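Local coordinates for heme-binding protein A / AI-2 binding protein A (Helicobacter pylori SS1, PDB 6OFQ) that binds peptides in the periplasm as the substrate-binding protein associated with an ABC transporter and probably delivers them for uptake, at residues N60-F68 and E76-D84; V209-F217 and L227-A238. All coordinates share one frame; numbering follows the deposited sequence.

Contact 1 and contact 2 are two beta hairpins in different sheets of a type II periplasmic binding protein. Contact 1 holds the edge strand of an antiparallel sheet. Contact 2 holds the edge strand of a mixed sheet. Their centres lie about 15 Å apart, on the same side of the chain's centre. Residues 60-63, at the start of contact 1, lie against 211-213 of contact 2. I61 O is 2.8 Å from G212 N, a probable hydrogen bond. D63 OD2 is 2.7 Å from T211 OG1, again a probable hydrogen bond, and it also bonds W234 NE1. One carboxylate oxygen of contact 1 thus meets both segments of contact 2.

Contact 1 (N60-F68 and E76-D84); sequences NIYDTLVQF and EPALATSWD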
loop_
_atom_site.group_PDB
_atom_site.type_symbol
_atom_site.label_atom_id
_atom_site.label_comp_id
_atom_site.label_asym_id
_atom_site.label_seq_id
_atom_site.Cartn_x
_atom_site.Cartn_y
_atom_site.Cartn_z
ATOM N N ASN A 60 -12.058 -2.396 5.481
ATOM C CA ASN A 60 -13.252 -2.229 6.271
ATOM C C ASN A 60 -14.005 -3.570 6.550
ATOM O O ASN A 60 -14.799 -3.604 7.489
ATOM C CB ASN A 60 -14.178 -1.295 5.488
ATOM C CG ASN A 60 -13.773 0.154 5.622
ATOM O OD1 ASN A 60 -13.981 0.737 6.672
ATOM N ND2 ASN A 60 -13.197 0.733 4.568
ATOM N N ILE A 61 -13.745 -4.563 5.721
ATOM C CA ILE A 61 -14.469 -5.845 5.739
ATOM C C ILE A 61 -13.746 -6.826 6.648
ATOM O O ILE A 61 -14.382 -7.651 7.363
ATOM C CB ILE A 61 -14.582 -6.370 4.294
ATOM C CG1 ILE A 61 -15.574 -5.477 3.523
ATOM C CG2 ILE A 61 -14.951 -7.848 4.271
ATOM C CD1 ILE A 61 -15.535 -5.722 2.019
ATOM N N TYR A 62 -12.412 -6.847 6.585
ATOM C CA TYR A 62 -11.628 -7.879 7.264
ATOM C C TYR A 62 -10.881 -7.298 8.468
ATOM O O TYR A 62 -10.495 -6.136 8.453
ATOM C CB TYR A 62 -10.547 -8.500 6.387
ATOM C CG TYR A 62 -11.066 -9.210 5.150
ATOM C CD1 TYR A 62 -11.555 -10.497 5.222
ATOM C CD2 TYR A 62 -11.101 -8.587 3.922
ATOM C CE1 TYR A 62 -11.987 -11.196 4.105
ATOM C CE2 TYR A 62 -11.505 -9.289 2.804
ATOM C CZ TYR A 62 -11.929 -10.597 2.894
ATOM O OH TYR A 62 -12.283 -11.269 1.737
ATOM N N ASP A 63 -10.661 -8.142 9.479
ATOM C CA ASP A 63 -9.687 -7.909 10.521
ATOM C C ASP A 63 -8.485 -8.790 10.415
ATOM O O ASP A 63 -8.453 -9.812 9.723
ATOM C CB ASP A 63 -10.307 -8.139 11.884
ATOM C CG ASP A 63 -11.420 -7.151 12.153
ATOM O OD1 ASP A 63 -11.192 -5.917 12.036
ATOM O OD2 ASP A 63 -12.553 -7.567 12.488
ATOM N N THR A 64 -7.482 -8.338 11.170
ATOM C CA THR A 64 -6.194 -8.999 11.314
ATOM C C THR A 64 -6.001 -9.432 12.789
ATOM O O THR A 64 -6.814 -9.101 13.648
ATOM C CB THR A 64 -5.048 -8.081 10.827
ATOM O OG1 THR A 64 -5.327 -6.729 11.192
ATOM C CG2 THR A 64 -4.882 -8.139 9.288
ATOM N N LEU A 65 -4.884 -10.110 13.074
ATOM C CA LEU A 65 -4.614 -10.522 14.475
ATOM C C LEU A 65 -4.383 -9.339 15.426
ATOM O O LEU A 65 -4.871 -9.281 16.566
ATOM C CB LEU A 65 -3.438 -11.472 14.525
ATOM C CG LEU A 65 -3.688 -12.867 13.932
ATOM C CD1 LEU A 65 -2.356 -13.603 13.956
ATOM C CD2 LEU A 65 -4.658 -13.657 14.823
ATOM N N VAL A 66 -3.626 -8.369 14.918
ATOM C CA VAL A 66 -3.393 -7.083 15.545
ATOM C C VAL A 66 -3.771 -5.984 14.584
ATOM O O VAL A 66 -3.860 -6.282 13.382
ATOM C CB VAL A 66 -1.916 -6.924 16.015
ATOM C CG1 VAL A 66 -1.541 -8.124 16.910
ATOM C CG2 VAL A 66 -0.944 -6.791 14.840
ATOM N N GLN A 67 -4.043 -4.772 15.022
ATOM C CA GLN A 67 -4.414 -3.719 14.119
ATOM C C GLN A 67 -3.739 -2.424 14.477
ATOM O O GLN A 67 -3.157 -2.329 15.581
ATOM C CB GLN A 67 -5.917 -3.505 14.042
ATOM C CG GLN A 67 -6.532 -3.029 15.344
ATOM C CD GLN A 67 -8.047 -3.060 15.339
ATOM O OE1 GLN A 67 -8.690 -3.899 14.723
ATOM N NE2 GLN A 67 -8.644 -2.193 16.134
ATOM N N PHE A 68 -3.893 -1.378 13.673
ATOM C CA PHE A 68 -3.274 -0.063 13.975
ATOM C C PHE A 68 -4.345 0.854 14.514
ATOM O O PHE A 68 -5.414 1.053 13.902
ATOM C CB PHE A 68 -2.578 0.465 12.722
ATOM C CG PHE A 68 -1.453 -0.440 12.351
ATOM C CD1 PHE A 68 -0.249 -0.369 13.055
ATOM C CD2 PHE A 68 -1.586 -1.320 11.323
ATOM C CE1 PHE A 68 0.763 -1.270 12.747
ATOM C CE2 PHE A 68 -0.578 -2.216 11.023
ATOM C CZ PHE A 68 0.565 -2.239 11.779
ATOM N N GLU A 76 -2.375 -2.318 18.272
ATOM C CA GLU A 76 -3.307 -2.587 19.373
ATOM C C GLU A 76 -3.986 -3.924 19.074
ATOM O O GLU A 76 -3.900 -4.463 17.952
ATOM C CB GLU A 76 -4.347 -1.469 19.543
ATOM C CG GLU A 76 -5.303 -1.363 18.344
ATOM C CD GLU A 76 -6.287 -0.212 18.426
ATOM O OE1 GLU A 76 -6.230 0.493 19.462
ATOM O OE2 GLU A 76 -7.142 -0.090 17.505
ATOM N N PRO A 77 -4.661 -4.526 20.044
ATOM C CA PRO A 77 -5.299 -5.827 19.811
ATOM C C PRO A 77 -6.435 -5.828 18.787
ATOM O O PRO A 77 -7.004 -4.775 18.536
ATOM C CB PRO A 77 -5.807 -6.244 21.163
ATOM C CG PRO A 77 -4.869 -5.507 22.082
ATOM C CD PRO A 77 -4.715 -4.165 21.464
ATOM N N ALA A 78 -6.602 -6.952 18.096
ATOM C CA ALA A 78 -7.701 -7.076 17.126
ATOM C C ALA A 78 -8.238 -8.488 17.318
ATOM O O ALA A 78 -8.830 -8.752 18.368
ATOM C CB ALA A 78 -7.262 -6.744 15.707
ATOM N N LEU A 79 -8.135 -9.371 16.325
ATOM C CA LEU A 79 -8.652 -10.733 16.470
ATOM C C LEU A 79 -7.881 -11.526 17.543
ATOM O O LEU A 79 -8.384 -12.563 18.011
ATOM C CB LEU A 79 -8.748 -11.495 15.158
ATOM C CG LEU A 79 -9.836 -10.933 14.199
ATOM C CD1 LEU A 79 -9.792 -11.678 12.877
ATOM C CD2 LEU A 79 -11.239 -11.038 14.830
ATOM N N ALA A 80 -6.648 -11.103 17.851
ATOM C CA ALA A 80 -5.963 -11.559 19.063
ATOM C C ALA A 80 -6.202 -10.494 20.113
ATOM O O ALA A 80 -5.917 -9.290 19.954
ATOM C CB ALA A 80 -4.460 -11.748 18.864
ATOM N N THR A 81 -6.611 -10.939 21.305
ATOM C CA THR A 81 -6.772 -10.061 22.477
ATOM C C THR A 81 -5.455 -9.778 23.198
ATOM O O THR A 81 -5.304 -8.724 23.818
ATOM C CB THR A 81 -7.776 -10.556 23.512
ATOM O OG1 THR A 81 -7.469 -11.936 23.796
ATOM C CG2 THR A 81 -9.224 -10.505 22.896
ATOM N N SER A 82 -4.551 -10.752 23.174
ATOM C CA SER A 82 -3.231 -10.582 23.805
ATOM C C SER A 82 -2.241 -11.558 23.172
ATOM O O SER A 82 -2.599 -12.430 22.369
ATOM C CB SER A 82 -3.335 -10.837 25.311
ATOM O OG SER A 82 -3.519 -12.200 25.522
ATOM N N TRP A 83 -0.968 -11.334 23.527
ATOM C CA TRP A 83 0.048 -12.178 22.915
ATOM C C TRP A 83 1.285 -12.116 23.783
ATOM O O TRP A 83 1.472 -11.198 24.575
ATOM C CB TRP A 83 0.412 -11.764 21.477
ATOM C CG TRP A 83 0.708 -10.307 21.298
ATOM C CD1 TRP A 83 1.933 -9.702 21.387
ATOM C CD2 TRP A 83 -0.225 -9.260 21.016
ATOM N NE1 TRP A 83 1.814 -8.356 21.186
ATOM C CE2 TRP A 83 0.502 -8.070 20.939
ATOM C CE3 TRP A 83 -1.599 -9.240 20.802
ATOM C CZ2 TRP A 83 -0.098 -6.844 20.726
ATOM C CZ3 TRP A 83 -2.178 -8.029 20.590
ATOM C CH2 TRP A 83 -1.445 -6.862 20.563
ATOM N N ASP A 84 2.068 -13.172 23.632
ATOM C CA ASP A 84 3.364 -13.253 24.303
ATOM C C ASP A 84 4.438 -13.552 23.297
ATOM O O ASP A 84 4.252 -14.437 22.425
ATOM C CB ASP A 84 3.278 -14.364 25.352
ATOM C CG ASP A 84 2.083 -14.168 26.323
ATOM O OD1 ASP A 84 2.304 -13.384 27.269
ATOM O OD2 ASP A 84 1.073 -14.895 26.202
#
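D63 begins the contact by laying its CB against L79 CG at 3.7 Å, while its carboxylate turns to T211 and W234. This is the approach to a beta hairpin in which 66-68 forms the edge strand and pairs antiparallel with 75-85. T64 O takes the N-H of L79, and A78 CB presses on the same oxygen. T64 OG1 donates to V66 O at 2.7 Å. L65 O is gripped twice: A80 N bonds it at 2.9 Å, while the bond from A78 N is weak. V66 and P77 form a non-hydrogen-bonded pair. With CG1 anti to the carbonyl carbon, V66 sets that methyl over the six-membered ring of W83, 3.9 Å from its centroid, in a CH-pi contact. L176 of helix 175-178 touches both side chains. Q67 and E76 are the hydrogen-bonded pair, with two backbone bonds. Both side chains lie on one face of the sheet and leave CA with matching first torsions (chi1 65° and 66°), then run extended. Q67 OE1 lies 3.3 Å from A78 CB. Q67 NE2 reaches the anti side of E76 OE2 at 2.9 Å in a nearly straight bond; the nitrogen lies 33° out of the carboxylate plane.

Contact 2 (V209-F217 and L227-A238); sequences VGTGPFKFF and LLKNQDYWGPKA
Strands 214-217 and 227-229 run antiparallel, their axes 139° apart and 4.4 Å at the closest. They form a beta hairpin at the edge of a mixed sheet. K215 and L228 are the hydrogen-bonded pair, with K215 N to L228 O at 2.7 Å and a return bond from L228 N. Beyond the strands, N230 N bonds P213 O. A type I turn, N230 to Y233, then brings the chain back past P213. N230 ND2 donates to G212 O at 2.9 Å, the oxygen lying near its amide plane. N230 OD1 takes D232 N, closing an Asx turn that holds the amide in place. H103 also bonds G212 O. The F214 ring meets A238 CB with its CZ at 3.6 Å. F217 CB packs on L228 CD1 at 3.7 Å. One water bridges P213 O, N230 O and A238 N. Y233 has CG anti to its own N (chi1 176°), which lays the ring along P213. P213 CB stands over the ring centre, 3.8 Å from the centroid and 6° off the normal; G235 N covers the opposite face.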
loop_
_atom_site.group_PDB
_atom_site.type_symbol
_atom_site.label_atom_id
_atom_site.label_comp_id
_atom_site.label_asym_id
_atom_site.label_seq_id
_atom_site.Cartn_x
_atom_site.Cartn_y
_atom_site.Cartn_z
ATOM N N VAL A 209 -16.291 -12.503 2.922
ATOM C CA VAL A 209 -16.759 -12.682 4.264
ATOM C C VAL A 209 -15.670 -12.392 5.296
ATOM O O VAL A 209 -14.649 -13.049 5.246
ATOM C CB VAL A 209 -17.326 -14.117 4.424
ATOM C CG1 VAL A 209 -17.748 -14.374 5.860
ATOM C CG2 VAL A 209 -18.536 -14.317 3.503
ATOM N N GLY A 210 -15.904 -11.416 6.149
ATOM C CA GLY A 210 -14.896 -11.006 7.155
ATOM C C GLY A 210 -15.536 -10.855 8.506
ATOM O O GLY A 210 -16.704 -11.206 8.721
ATOM N N THR A 211 -14.809 -10.262 9.432
ATOM C CA THR A 211 -15.290 -9.936 10.764
ATOM C C THR A 211 -15.374 -8.454 11.087
ATOM O O THR A 211 -15.747 -8.098 12.192
ATOM C CB THR A 211 -14.399 -10.585 11.832
ATOM O OG1 THR A 211 -13.054 -10.127 11.696
ATOM C CG2 THR A 211 -14.382 -12.095 11.769
ATOM N N GLY A 212 -14.993 -7.605 10.136
ATOM C CA GLY A 212 -14.834 -6.203 10.428
ATOM C C GLY A 212 -16.079 -5.388 10.605
ATOM O O GLY A 212 -17.200 -5.920 10.517
ATOM N N PRO A 213 -15.905 -4.080 10.767
ATOM C CA PRO A 213 -17.024 -3.246 11.187
ATOM C C PRO A 213 -18.021 -2.966 10.071
ATOM O O PRO A 213 -19.071 -2.394 10.380
ATOM C CB PRO A 213 -16.355 -1.965 11.654
ATOM C CG PRO A 213 -14.998 -1.972 11.035
ATOM C CD PRO A 213 -14.602 -3.418 10.903
ATOM N N PHE A 214 -17.643 -3.213 8.821
ATOM C CA PHE A 214 -18.564 -3.205 7.683
ATOM C C PHE A 214 -18.589 -4.522 6.958
ATOM O O PHE A 214 -17.603 -5.235 6.959
ATOM C CB PHE A 214 -18.196 -2.070 6.705
ATOM C CG PHE A 214 -18.279 -0.697 7.302
ATOM C CD1 PHE A 214 -17.164 -0.149 7.917
ATOM C CD2 PHE A 214 -19.452 0.050 7.264
ATOM C CE1 PHE A 214 -17.239 1.095 8.486
ATOM C CE2 PHE A 214 -19.542 1.311 7.814
ATOM C CZ PHE A 214 -18.416 1.825 8.431
ATOM N N LYS A 215 -19.726 -4.791 6.314
ATOM C CA LYS A 215 -19.829 -5.976 5.491
ATOM C C LYS A 215 -20.123 -5.594 4.057
ATOM O O LYS A 215 -20.624 -4.488 3.796
ATOM C CB LYS A 215 -20.871 -6.948 6.026
ATOM C CG LYS A 215 -22.258 -6.352 6.045
ATOM C CD LYS A 215 -23.173 -7.257 6.862
ATOM C CE LYS A 215 -24.513 -6.555 7.020
ATOM N NZ LYS A 215 -25.327 -7.569 7.729
ATOM N N PHE A 216 -19.763 -6.471 3.136
ATOM C CA PHE A 216 -19.985 -6.253 1.704
ATOM C C PHE A 216 -21.469 -6.355 1.322
ATOM O O PHE A 216 -22.128 -7.271 1.820
ATOM C CB PHE A 216 -19.210 -7.333 0.966
ATOM C CG PHE A 216 -19.315 -7.333 -0.512
ATOM C CD1 PHE A 216 -20.366 -7.955 -1.162
ATOM C CD2 PHE A 216 -18.307 -6.801 -1.287
ATOM C CE1 PHE A 216 -20.445 -7.995 -2.559
ATOM C CE2 PHE A 216 -18.335 -6.902 -2.671
ATOM C CZ PHE A 216 -19.393 -7.491 -3.285
ATOM N N PHE A 217 -21.887 -5.423 0.468
ATOM C CA PHE A 217 -23.218 -5.535 -0.180
ATOM C C PHE A 217 -23.132 -5.708 -1.666
ATOM O O PHE A 217 -23.836 -6.570 -2.224
ATOM C CB PHE A 217 -24.140 -4.408 0.240
ATOM C CG PHE A 217 -25.510 -4.486 -0.356
ATOM C CD1 PHE A 217 -26.390 -5.444 0.110
ATOM C CD2 PHE A 217 -25.861 -3.641 -1.372
ATOM C CE1 PHE A 217 -27.644 -5.559 -0.458
ATOM C CE2 PHE A 217 -27.113 -3.764 -1.950
ATOM C CZ PHE A 217 -28.000 -4.681 -1.445
ATOM N N LEU A 227 -20.790 -0.838 1.105
ATOM C CA LEU A 227 -20.511 -1.452 2.403
ATOM C C LEU A 227 -21.638 -1.085 3.350
ATOM O O LEU A 227 -22.042 0.087 3.400
ATOM C CB LEU A 227 -19.189 -0.944 3.009
ATOM C CG LEU A 227 -18.010 -1.122 2.064
ATOM C CD1 LEU A 227 -16.764 -0.442 2.667
ATOM C CD2 LEU A 227 -17.722 -2.569 1.695
ATOM N N LEU A 228 -22.079 -2.033 4.170
ATOM C CA LEU A 228 -23.057 -1.762 5.203
ATOM C C LEU A 228 -22.481 -1.976 6.590
ATOM O O LEU A 228 -21.646 -2.899 6.763
ATOM C CB LEU A 228 -24.259 -2.683 4.939
ATOM C CG LEU A 228 -24.994 -2.523 3.612
ATOM C CD1 LEU A 228 -26.025 -3.600 3.353
ATOM C CD2 LEU A 228 -25.597 -1.111 3.610
ATOM N N LYS A 229 -22.966 -1.247 7.587
ATOM C CA LYS A 229 -22.533 -1.500 8.927
ATOM C C LYS A 229 -22.714 -2.929 9.348
ATOM O O LYS A 229 -23.765 -3.514 9.163
ATOM C CB LYS A 229 -23.219 -0.531 9.883
ATOM C CG LYS A 229 -22.967 -0.714 11.374
ATOM C CD LYS A 229 -23.619 0.421 12.129
ATOM C CE LYS A 229 -23.538 0.203 13.606
ATOM N NZ LYS A 229 -23.920 1.388 14.421
ATOM N N ASN A 230 -21.716 -3.477 10.014
ATOM C CA ASN A 230 -21.851 -4.819 10.667
ATOM C C ASN A 230 -22.296 -4.560 12.097
ATOM O O ASN A 230 -21.550 -4.121 12.961
ATOM C CB ASN A 230 -20.496 -5.513 10.685
ATOM C CG ASN A 230 -20.539 -6.841 11.419
ATOM O OD1 ASN A 230 -21.643 -7.288 11.748
ATOM N ND2 ASN A 230 -19.370 -7.383 11.763
ATOM N N GLN A 231 -23.570 -4.835 12.356
ATOM C CA GLN A 231 -24.127 -4.585 13.688
ATOM C C GLN A 231 -23.585 -5.528 14.746
ATOM O O GLN A 231 -23.648 -5.201 15.931
ATOM C CB GLN A 231 -25.640 -4.869 13.634
ATOM C CG GLN A 231 -26.428 -4.037 12.659
ATOM C CD GLN A 231 -26.432 -2.545 12.934
ATOM O OE1 GLN A 231 -26.279 -2.083 14.062
ATOM N NE2 GLN A 231 -26.533 -1.799 11.823
ATOM N N ASP A 232 -22.988 -6.619 14.313
ATOM C CA ASP A 232 -22.412 -7.615 15.241
ATOM C C ASP A 232 -20.899 -7.496 15.425
ATOM O O ASP A 232 -20.265 -8.377 16.025
ATOM C CB ASP A 232 -22.771 -9.009 14.741
ATOM C CG ASP A 232 -24.299 -9.270 14.791
ATOM O OD1 ASP A 232 -24.947 -8.749 15.716
ATOM O OD2 ASP A 232 -24.816 -9.942 13.895
ATOM N N TYR A 233 -20.308 -6.429 14.886
ATOM C CA TYR A 233 -18.863 -6.218 15.042
ATOM C C TYR A 233 -18.435 -6.359 16.507
ATOM O O TYR A 233 -19.031 -5.783 17.401
ATOM C CB TYR A 233 -18.524 -4.812 14.483
ATOM C CG TYR A 233 -17.084 -4.401 14.661
ATOM C CD1 TYR A 233 -16.032 -5.168 14.116
ATOM C CD2 TYR A 233 -16.788 -3.220 15.311
ATOM C CE1 TYR A 233 -14.720 -4.716 14.295
ATOM C CE2 TYR A 233 -15.490 -2.741 15.413
ATOM C CZ TYR A 233 -14.471 -3.512 14.911
ATOM O OH TYR A 233 -13.195 -2.996 15.149
ATOM N N TRP A 234 -17.280 -7.003 16.698
ATOM C CA TRP A 234 -16.740 -7.222 18.050
ATOM C C TRP A 234 -16.277 -5.968 18.756
ATOM O O TRP A 234 -16.267 -5.935 19.988
ATOM C CB TRP A 234 -15.599 -8.239 18.052
ATOM C CG TRP A 234 -14.446 -7.867 17.150
ATOM C CD1 TRP A 234 -14.283 -8.222 15.849
ATOM C CD2 TRP A 234 -13.326 -7.047 17.503
ATOM N NE1 TRP A 234 -13.137 -7.637 15.364
ATOM C CE2 TRP A 234 -12.527 -6.908 16.347
ATOM C CE3 TRP A 234 -12.981 -6.348 18.661
ATOM C CZ2 TRP A 234 -11.354 -6.141 16.347
ATOM C CZ3 TRP A 234 -11.790 -5.597 18.666
ATOM C CH2 TRP A 234 -11.028 -5.502 17.478
ATOM N N GLY A 235 -15.790 -4.951 18.059
ATOM C CA GLY A 235 -15.284 -3.711 18.585
ATOM C C GLY A 235 -16.342 -2.644 18.747
ATOM O O GLY A 235 -17.534 -2.920 18.576
ATOM N N PRO A 236 -15.855 -1.414 18.938
ATOM C CA PRO A 236 -16.775 -0.256 19.031
ATOM C C PRO A 236 -17.513 -0.134 17.707
ATOM O O PRO A 236 -16.881 -0.187 16.630
ATOM C CB PRO A 236 -15.885 0.957 19.234
ATOM C CG PRO A 236 -14.557 0.406 19.642
ATOM C CD PRO A 236 -14.452 -0.998 19.085
ATOM N N LYS A 237 -18.833 -0.077 17.758
ATOM C CA LYS A 237 -19.625 -0.122 16.526
ATOM C C LYS A 237 -19.330 1.095 15.618
ATOM O O LYS A 237 -19.101 2.197 16.132
ATOM C CB LYS A 237 -21.122 -0.258 16.851
ATOM C CG LYS A 237 -21.508 -1.402 17.779
ATOM C CD LYS A 237 -21.261 -2.737 17.135
ATOM C CE LYS A 237 -21.625 -3.883 18.087
ATOM N NZ LYS A 237 -20.462 -4.017 19.003
ATOM N N ALA A 238 -19.308 0.842 14.316
ATOM C CA ALA A 238 -19.151 1.950 13.392
ATOM C C ALA A 238 -20.254 2.974 13.598
ATOM O O ALA A 238 -21.421 2.636 13.910
ATOM C CB ALA A 238 -19.207 1.435 11.966
HETATM O O HOH W 1 -17.061 -8.940 14.459
HETATM O O HOH W 2 -19.810 -1.797 13.087
HETATM O O HOH W 3 -25.119 -6.546 10.582
#